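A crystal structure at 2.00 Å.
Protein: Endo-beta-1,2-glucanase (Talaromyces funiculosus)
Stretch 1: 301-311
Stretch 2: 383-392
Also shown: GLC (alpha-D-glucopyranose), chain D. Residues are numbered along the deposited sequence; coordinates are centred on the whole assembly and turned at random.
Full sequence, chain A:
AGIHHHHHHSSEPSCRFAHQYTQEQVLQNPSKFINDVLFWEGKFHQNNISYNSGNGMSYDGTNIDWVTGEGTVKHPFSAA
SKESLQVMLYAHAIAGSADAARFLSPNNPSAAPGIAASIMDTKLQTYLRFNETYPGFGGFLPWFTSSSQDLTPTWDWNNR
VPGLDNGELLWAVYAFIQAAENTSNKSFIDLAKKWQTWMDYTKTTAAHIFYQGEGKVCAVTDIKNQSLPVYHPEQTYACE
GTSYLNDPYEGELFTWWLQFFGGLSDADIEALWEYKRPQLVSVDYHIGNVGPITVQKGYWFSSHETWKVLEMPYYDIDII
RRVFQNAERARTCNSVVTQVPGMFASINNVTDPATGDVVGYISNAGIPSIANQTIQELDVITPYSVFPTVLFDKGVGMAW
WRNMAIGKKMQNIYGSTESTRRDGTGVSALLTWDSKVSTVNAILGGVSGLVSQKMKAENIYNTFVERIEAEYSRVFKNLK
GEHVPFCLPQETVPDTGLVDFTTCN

Stretch 1 301-311: FSSHETWKVLE
Stretch 2 383-392: PYSVFPTVLF

A single hydrogen bond joins the two stretches, and it runs from a side chain to a main-chain carbonyl: Ser-303 OG donates to Ser-385 O at 2.7 Å. Everything else in the 466 Å² contact is packing. The bond forms where the backbones come closest, the CA atoms of Ser-303 and Ser-385 being 5.2 Å apart; they diverge to 8.7 Å between the CA atoms of Leu-310 and Leu-391, so the chains run in the same general direction while side chains fill the widening gap.

Stretch 1 forms a 3-10 segment over 303-307, with Thr-306 N bonded to Ser-303 O (3.1 Å) and Trp-307 N to His-304 O (3.1 Å); residues 308-310 keep helical phi/psi. Stretch 2 begins with a 3-10 turn, 383-385, and is helical farther on, Phe-387 to Val-390 included, with Val-390 N bonded to Val-386 O at 2.9 Å.

Ser-303 (chi1 m) points toward stretch 2, its CB 3.7 Å from Pro-388 CG. The Phe-387 ring (chi1 89°, chi2 74°) inserts against the 3-10 backbone: Trp-307 N lies at its edge, 4.0 Å from CZ, and His-304 CA approaches CE2 at 3.9 Å. Leu-310 (m, t) brings CD1 to 3.8 Å from Phe-387 CE1. Further along, Leu-391 (m, t) offers CD1 to Val-309 CG2 at 3.5 Å (Val-309 chi1 m) and to Leu-310 CD2 at 4.1 Å, closing an apolar cluster. Thr-306 (m) adds its methyl, CG2 lying 4.0 Å from Pro-388 CB.

Tyr-384, with chi1 at 99°, reaches His-304, its OH 3.4 Å from His-304 CB. The imidazole (chi1 86°, chi2 -80°) leads away from stretch 2: His-304 ND1 shares a 2.5 Å hydrogen bond with Ser-302 OG (chi1 t), while His-304 NE2 donates to GLC O4 at 3.0 Å. The packed segment thus carries a sugar-binding side chain, in keeping with a glucanase.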

ATOM      1  N   PHE A 301      -8.094  -3.164 -12.073  1.00 11.29           N
ATOM      2  CA  PHE A 301      -8.014  -1.692 -11.975  1.00 11.34           C
ATOM      3  C   PHE A 301      -8.494  -1.234 -10.589  1.00 11.32           C
ATOM      4  O   PHE A 301      -9.056  -0.145 -10.444  1.00 11.14           O
ATOM      5  CB  PHE A 301      -8.775  -0.996 -13.110  1.00 11.54           C
ATOM      6  CG  PHE A 301      -8.112   0.269 -13.597  1.00 11.66           C
ATOM      7  CD1 PHE A 301      -7.130   0.214 -14.578  1.00 11.61           C
ATOM      8  CD2 PHE A 301      -8.435   1.505 -13.050  1.00 11.58           C
ATOM      9  CE1 PHE A 301      -6.499   1.368 -15.018  1.00 11.60           C
ATOM     10  CE2 PHE A 301      -7.808   2.659 -13.496  1.00 11.78           C
ATOM     11  CZ  PHE A 301      -6.840   2.587 -14.478  1.00 11.68           C
ATOM     12  N   SER A 302      -8.267  -2.084  -9.578  1.00 11.07           N
ATOM     13  CA  SER A 302      -8.257  -1.687  -8.185  1.00 11.27           C
ATOM     14  C   SER A 302      -7.118  -0.684  -7.969  1.00 11.27           C
ATOM     15  O   SER A 302      -6.010  -0.888  -8.508  1.00 10.94           O
ATOM     16  CB  SER A 302      -8.085  -2.888  -7.288  1.00 11.29           C
ATOM     17  OG  SER A 302      -7.737  -2.498  -5.967  1.00 11.64           O
ATOM     18  N   SER A 303      -7.380   0.350  -7.159  1.00 11.07           N
ATOM     19  CA  SER A 303      -6.392   1.381  -6.858  1.00 11.16           C
ATOM     20  C   SER A 303      -5.097   0.760  -6.312  1.00 11.15           C
ATOM     21  O   SER A 303      -4.013   1.272  -6.579  1.00 10.72           O
ATOM     22  CB  SER A 303      -6.948   2.412  -5.899  1.00 11.14           C
ATOM     23  OG  SER A 303      -8.058   3.082  -6.470  1.00 11.01           O
ATOM     24  N   HIS A 304      -5.210  -0.334  -5.544  1.00 11.61           N
ATOM     25  CA  HIS A 304      -4.046  -0.924  -4.850  1.00 11.99           C
ATOM     26  C   HIS A 304      -2.968  -1.347  -5.854  1.00 11.61           C
ATOM     27  O   HIS A 304      -1.797  -1.378  -5.497  1.00 10.58           O
ATOM     28  CB  HIS A 304      -4.451  -2.090  -3.931  1.00 13.07           C
ATOM     29  CG  HIS A 304      -4.535  -3.406  -4.625  1.00 14.17           C
ATOM     30  ND1 HIS A 304      -5.628  -3.776  -5.389  1.00 14.73           N
ATOM     31  CD2 HIS A 304      -3.670  -4.439  -4.687  1.00 15.22           C
ATOM     32  CE1 HIS A 304      -5.426  -4.977  -5.899  1.00 14.90           C
ATOM     33  NE2 HIS A 304      -4.238  -5.404  -5.480  1.00 15.55           N
ATOM     34  N   GLU A 305      -3.367  -1.649  -7.100  1.00 11.21           N
ATOM     35  CA  GLU A 305      -2.449  -2.140  -8.143  1.00 11.60           C
ATOM     36  C   GLU A 305      -1.369  -1.099  -8.492  1.00 11.50           C
ATOM     37  O   GLU A 305      -0.366  -1.452  -9.108  1.00 11.18           O
ATOM     38  CB  GLU A 305      -3.229  -2.540  -9.401  1.00 11.53           C
ATOM     39  CG  GLU A 305      -4.177  -3.699  -9.179  1.00 11.47           C
ATOM     40  CD  GLU A 305      -5.270  -3.851 -10.235  1.00 11.58           C
ATOM     41  OE1 GLU A 305      -5.110  -3.313 -11.349  1.00 10.70           O
ATOM     42  OE2 GLU A 305      -6.298  -4.484  -9.926  1.00 11.57           O
ATOM     43  N   THR A 306      -1.572   0.163  -8.080  1.00 11.50           N
ATOM     44  CA  THR A 306      -0.713   1.304  -8.411  1.00 11.81           C
ATOM     45  C   THR A 306       0.343   1.555  -7.316  1.00 11.81           C
ATOM     46  O   THR A 306       1.156   2.460  -7.440  1.00 11.80           O
ATOM     47  CB  THR A 306      -1.605   2.528  -8.669  1.00 11.99           C
ATOM     48  OG1 THR A 306      -2.413   2.229  -9.809  1.00 11.86           O
ATOM     49  CG2 THR A 306      -0.841   3.808  -8.917  1.00 12.17           C
ATOM     50  N   TRP A 307       0.353   0.705  -6.279  1.00 11.95           N
ATOM     51  CA  TRP A 307       1.206   0.779  -5.077  1.00 12.33           C
ATOM     52  C   TRP A 307       2.673   1.113  -5.394  1.00 11.59           C
ATOM     53  O   TRP A 307       3.311   1.825  -4.620  1.00 11.34           O
ATOM     54  CB  TRP A 307       1.111  -0.562  -4.349  1.00 13.85           C
ATOM     55  CG  TRP A 307       1.584  -0.646  -2.932  1.00 15.27           C
ATOM     56  CD1 TRP A 307       2.845  -0.452  -2.448  1.00 16.23           C
ATOM     57  CD2 TRP A 307       0.799  -1.128  -1.821  1.00 17.40           C
ATOM     58  NE1 TRP A 307       2.885  -0.729  -1.106  1.00 18.03           N
ATOM     59  CE2 TRP A 307       1.651  -1.166  -0.694  1.00 17.69           C
ATOM     60  CE3 TRP A 307      -0.533  -1.539  -1.676  1.00 17.67           C
ATOM     61  CZ2 TRP A 307       1.203  -1.573   0.563  1.00 18.18           C
ATOM     62  CZ3 TRP A 307      -0.972  -1.949  -0.435  1.00 18.75           C
ATOM     63  CH2 TRP A 307      -0.113  -1.965   0.668  1.00 18.29           C
ATOM     64  N   LYS A 308       3.221   0.556  -6.480  1.00 11.19           N
ATOM     65  CA  LYS A 308       4.656   0.649  -6.774  1.00 11.23           C
ATOM     66  C   LYS A 308       5.119   2.109  -6.867  1.00 11.40           C
ATOM     67  O   LYS A 308       6.262   2.402  -6.542  1.00 11.70           O
ATOM     68  CB  LYS A 308       5.014  -0.107  -8.055  1.00 11.13           C
ATOM     69  CG  LYS A 308       4.507   0.517  -9.348  1.00 11.20           C
ATOM     70  CD  LYS A 308       4.593  -0.411 -10.538  1.00 11.11           C
ATOM     71  CE  LYS A 308       4.290   0.285 -11.848  1.00 11.18           C
ATOM     72  NZ  LYS A 308       4.532  -0.602 -13.010  1.00 11.39           N
ATOM     73  N   VAL A 309       4.238   3.017  -7.306  1.00 11.71           N
ATOM     74  CA  VAL A 309       4.631   4.408  -7.570  1.00 11.98           C
ATOM     75  C   VAL A 309       4.898   5.145  -6.247  1.00 12.40           C
ATOM     76  O   VAL A 309       5.551   6.181  -6.263  1.00 12.47           O
ATOM     77  CB  VAL A 309       3.596   5.155  -8.435  1.00 11.67           C
ATOM     78  CG1 VAL A 309       3.270   4.382  -9.698  1.00 11.85           C
ATOM     79  CG2 VAL A 309       2.333   5.497  -7.660  1.00 11.36           C
ATOM     80  N   LEU A 310       4.415   4.592  -5.125  1.00 12.76           N
ATOM     81  CA  LEU A 310       4.693   5.124  -3.781  1.00 13.36           C
ATOM     82  C   LEU A 310       6.148   4.860  -3.372  1.00 13.17           C
ATOM     83  O   LEU A 310       6.647   5.511  -2.452  1.00 13.26           O
ATOM     84  CB  LEU A 310       3.774   4.476  -2.739  1.00 14.06           C
ATOM     85  CG  LEU A 310       2.291   4.839  -2.780  1.00 14.78           C
ATOM     86  CD1 LEU A 310       1.501   3.880  -1.902  1.00 15.14           C
ATOM     87  CD2 LEU A 310       2.057   6.275  -2.333  1.00 14.51           C
ATOM     88  N   GLU A 311       6.790   3.863  -3.987  1.00 13.15           N
ATOM     89  CA  GLU A 311       8.038   3.307  -3.443  1.00 13.15           C
ATOM     90  C   GLU A 311       9.239   3.533  -4.376  1.00 13.51           C
ATOM     91  O   GLU A 311      10.351   3.487  -3.920  1.00 14.72           O
ATOM     92  CB  GLU A 311       7.858   1.818  -3.151  1.00 12.71           C
ATOM     93  CG  GLU A 311       6.705   1.537  -2.198  1.00 12.75           C
ATOM     94  CD  GLU A 311       6.845   0.264  -1.386  1.00 12.51           C
ATOM     95  OE1 GLU A 311       8.006  -0.109  -1.024  1.00 12.98           O
ATOM     96  OE2 GLU A 311       5.810  -0.364  -1.133  1.00 11.80           O
ATOM     97  N   PRO A 383     -12.490   4.549   1.020  1.00 10.79           N
ATOM     98  CA  PRO A 383     -11.690   5.774   0.952  1.00 10.98           C
ATOM     99  C   PRO A 383     -10.280   5.615   0.353  1.00 10.74           C
ATOM    100  O   PRO A 383      -9.809   6.535  -0.307  1.00 10.84           O
ATOM    101  CB  PRO A 383     -11.614   6.213   2.423  1.00 11.08           C
ATOM    102  CG  PRO A 383     -12.895   5.673   3.024  1.00 11.20           C
ATOM    103  CD  PRO A 383     -13.054   4.323   2.362  1.00 10.98           C
ATOM    104  N   TYR A 384      -9.616   4.471   0.563  1.00 10.87           N
ATOM    105  CA  TYR A 384      -8.210   4.332   0.126  1.00 10.87           C
ATOM    106  C   TYR A 384      -8.104   4.253  -1.405  1.00 11.33           C
ATOM    107  O   TYR A 384      -7.001   4.414  -1.950  1.00 11.68           O
ATOM    108  CB  TYR A 384      -7.522   3.168   0.838  1.00 10.99           C
ATOM    109  CG  TYR A 384      -7.415   1.862   0.098  1.00 11.13           C
ATOM    110  CD1 TYR A 384      -8.414   0.904   0.190  1.00 11.15           C
ATOM    111  CD2 TYR A 384      -6.280   1.537  -0.624  1.00 11.24           C
ATOM    112  CE1 TYR A 384      -8.302  -0.323  -0.442  1.00 10.95           C
ATOM    113  CE2 TYR A 384      -6.157   0.316  -1.275  1.00 11.30           C
ATOM    114  CZ  TYR A 384      -7.171  -0.623  -1.184  1.00 11.48           C
ATOM    115  OH  TYR A 384      -7.051  -1.833  -1.821  1.00 11.80           O
ATOM    116  N   SER A 385      -9.232   4.033  -2.095  1.00 11.12           N
ATOM    117  CA  SER A 385      -9.306   4.103  -3.556  1.00 11.37           C
ATOM    118  C   SER A 385      -8.751   5.433  -4.094  1.00 11.17           C
ATOM    119  O   SER A 385      -8.339   5.506  -5.250  1.00 11.34           O
ATOM    120  CB  SER A 385     -10.713   3.878  -4.050  1.00 11.67           C
ATOM    121  OG  SER A 385     -11.586   4.918  -3.619  1.00 12.16           O
ATOM    122  N   VAL A 386      -8.731   6.474  -3.259  1.00 10.97           N
ATOM    123  CA  VAL A 386      -8.279   7.811  -3.668  1.00 11.34           C
ATOM    124  C   VAL A 386      -6.744   7.939  -3.635  1.00 11.51           C
ATOM    125  O   VAL A 386      -6.237   8.952  -4.090  1.00 11.97           O
ATOM    126  CB  VAL A 386      -8.889   8.916  -2.784  1.00 11.27           C
ATOM    127  CG1 VAL A 386     -10.391   8.762  -2.625  1.00 11.44           C
ATOM    128  CG2 VAL A 386      -8.199   9.006  -1.430  1.00 11.20           C
ATOM    129  N   PHE A 387      -6.005   6.978  -3.069  1.00 11.59           N
ATOM    130  CA  PHE A 387      -4.571   7.227  -2.825  1.00 12.03           C
ATOM    131  C   PHE A 387      -3.848   7.575  -4.131  1.00 11.69           C
ATOM    132  O   PHE A 387      -3.058   8.515  -4.135  1.00 11.80           O
ATOM    133  CB  PHE A 387      -3.915   6.112  -1.998  1.00 11.73           C
ATOM    134  CG  PHE A 387      -3.337   4.949  -2.754  1.00 12.08           C
ATOM    135  CD1 PHE A 387      -2.148   5.074  -3.454  1.00 12.41           C
ATOM    136  CD2 PHE A 387      -3.954   3.708  -2.716  1.00 12.28           C
ATOM    137  CE1 PHE A 387      -1.612   3.994  -4.136  1.00 12.34           C
ATOM    138  CE2 PHE A 387      -3.420   2.630  -3.404  1.00 12.45           C
ATOM    139  CZ  PHE A 387      -2.242   2.770  -4.100  1.00 12.65           C
ATOM    140  N   PRO A 388      -4.093   6.909  -5.286  1.00 11.67           N
ATOM    141  CA  PRO A 388      -3.383   7.253  -6.518  1.00 11.62           C
ATOM    142  C   PRO A 388      -3.795   8.633  -7.059  1.00 11.58           C
ATOM    143  O   PRO A 388      -2.986   9.318  -7.674  1.00 11.08           O
ATOM    144  CB  PRO A 388      -3.767   6.155  -7.531  1.00 11.76           C
ATOM    145  CG  PRO A 388      -4.474   5.096  -6.712  1.00 12.04           C
ATOM    146  CD  PRO A 388      -5.031   5.799  -5.493  1.00 11.75           C
ATOM    147  N   THR A 389      -5.052   9.020  -6.812  1.00 11.53           N
ATOM    148  CA  THR A 389      -5.564  10.325  -7.197  1.00 11.41           C
ATOM    149  C   THR A 389      -4.823  11.414  -6.404  1.00 11.57           C
ATOM    150  O   THR A 389      -4.445  12.452  -6.960  1.00 11.22           O
ATOM    151  CB  THR A 389      -7.079  10.410  -6.981  1.00 11.38           C
ATOM    152  OG1 THR A 389      -7.683   9.178  -7.376  1.00 11.88           O
ATOM    153  CG2 THR A 389      -7.701  11.562  -7.734  1.00 11.36           C
ATOM    154  N   VAL A 390      -4.604  11.154  -5.110  1.00 11.26           N
ATOM    155  CA  VAL A 390      -3.979  12.109  -4.200  1.00 11.52           C
ATOM    156  C   VAL A 390      -2.584  12.498  -4.723  1.00 12.07           C
ATOM    157  O   VAL A 390      -2.185  13.656  -4.595  1.00 11.12           O
ATOM    158  CB  VAL A 390      -3.912  11.556  -2.762  1.00 11.30           C
ATOM    159  CG1 VAL A 390      -2.935  12.342  -1.895  1.00 11.39           C
ATOM    160  CG2 VAL A 390      -5.291  11.517  -2.123  1.00 11.23           C
ATOM    161  N   LEU A 391      -1.857  11.537  -5.308  1.00 12.56           N
ATOM    162  CA  LEU A 391      -0.497  11.781  -5.816  1.00 13.08           C
ATOM    163  C   LEU A 391      -0.501  12.844  -6.925  1.00 13.38           C
ATOM    164  O   LEU A 391       0.485  13.568  -7.065  1.00 13.29           O
ATOM    165  CB  LEU A 391       0.109  10.465  -6.306  1.00 13.68           C
ATOM    166  CG  LEU A 391       0.390   9.428  -5.214  1.00 14.01           C
ATOM    167  CD1 LEU A 391       0.878   8.119  -5.806  1.00 13.93           C
ATOM    168  CD2 LEU A 391       1.396   9.962  -4.200  1.00 14.39           C
ATOM    169  N   PHE A 392      -1.597  12.943  -7.696  1.00 13.17           N
ATOM    170  CA  PHE A 392      -1.721  13.917  -8.792  1.00 13.28           C
ATOM    171  C   PHE A 392      -2.453  15.194  -8.367  1.00 13.66           C
ATOM    172  O   PHE A 392      -2.145  16.274  -8.875  1.00 14.52           O
ATOM    173  CB  PHE A 392      -2.408  13.282 -10.007  1.00 13.20           C
ATOM    174  CG  PHE A 392      -1.484  12.367 -10.765  1.00 13.18           C
ATOM    175  CD1 PHE A 392      -0.514  12.897 -11.600  1.00 12.94           C
ATOM    176  CD2 PHE A 392      -1.542  10.992 -10.599  1.00 12.92           C
ATOM    177  CE1 PHE A 392       0.371  12.070 -12.266  1.00 13.02           C
ATOM    178  CE2 PHE A 392      -0.657  10.161 -11.269  1.00 12.86           C
ATOM    179  CZ  PHE A 392       0.298  10.704 -12.100  1.00 13.36           C
TER
HETATM  180  C1  GLC D   1      -2.546 -11.060  -6.745  1.00 15.78           C
HETATM  181  C2  GLC D   1      -1.986 -10.118  -5.702  1.00 16.13           C
HETATM  182  C3  GLC D   1      -2.499  -8.706  -5.921  1.00 16.29           C
HETATM  183  C4  GLC D   1      -2.111  -8.237  -7.312  1.00 16.20           C
HETATM  184  C5  GLC D   1      -2.672  -9.219  -8.341  1.00 15.62           C
HETATM  185  C6  GLC D   1      -2.190  -8.883  -9.750  1.00 15.37           C
HETATM  186  O1  GLC D   1      -3.964 -11.144  -6.487  1.00 16.60           O
HETATM  187  O2  GLC D   1      -2.432 -10.576  -4.417  1.00 16.46           O
HETATM  188  O3  GLC D   1      -1.964  -7.799  -4.958  1.00 16.68           O
HETATM  189  O4  GLC D   1      -2.579  -6.898  -7.520  1.00 15.95           O
HETATM  190  O5  GLC D   1      -2.256 -10.558  -8.042  1.00 15.46           O
HETATM  191  O6  GLC D   1      -0.765  -8.973  -9.837  1.00 15.25           O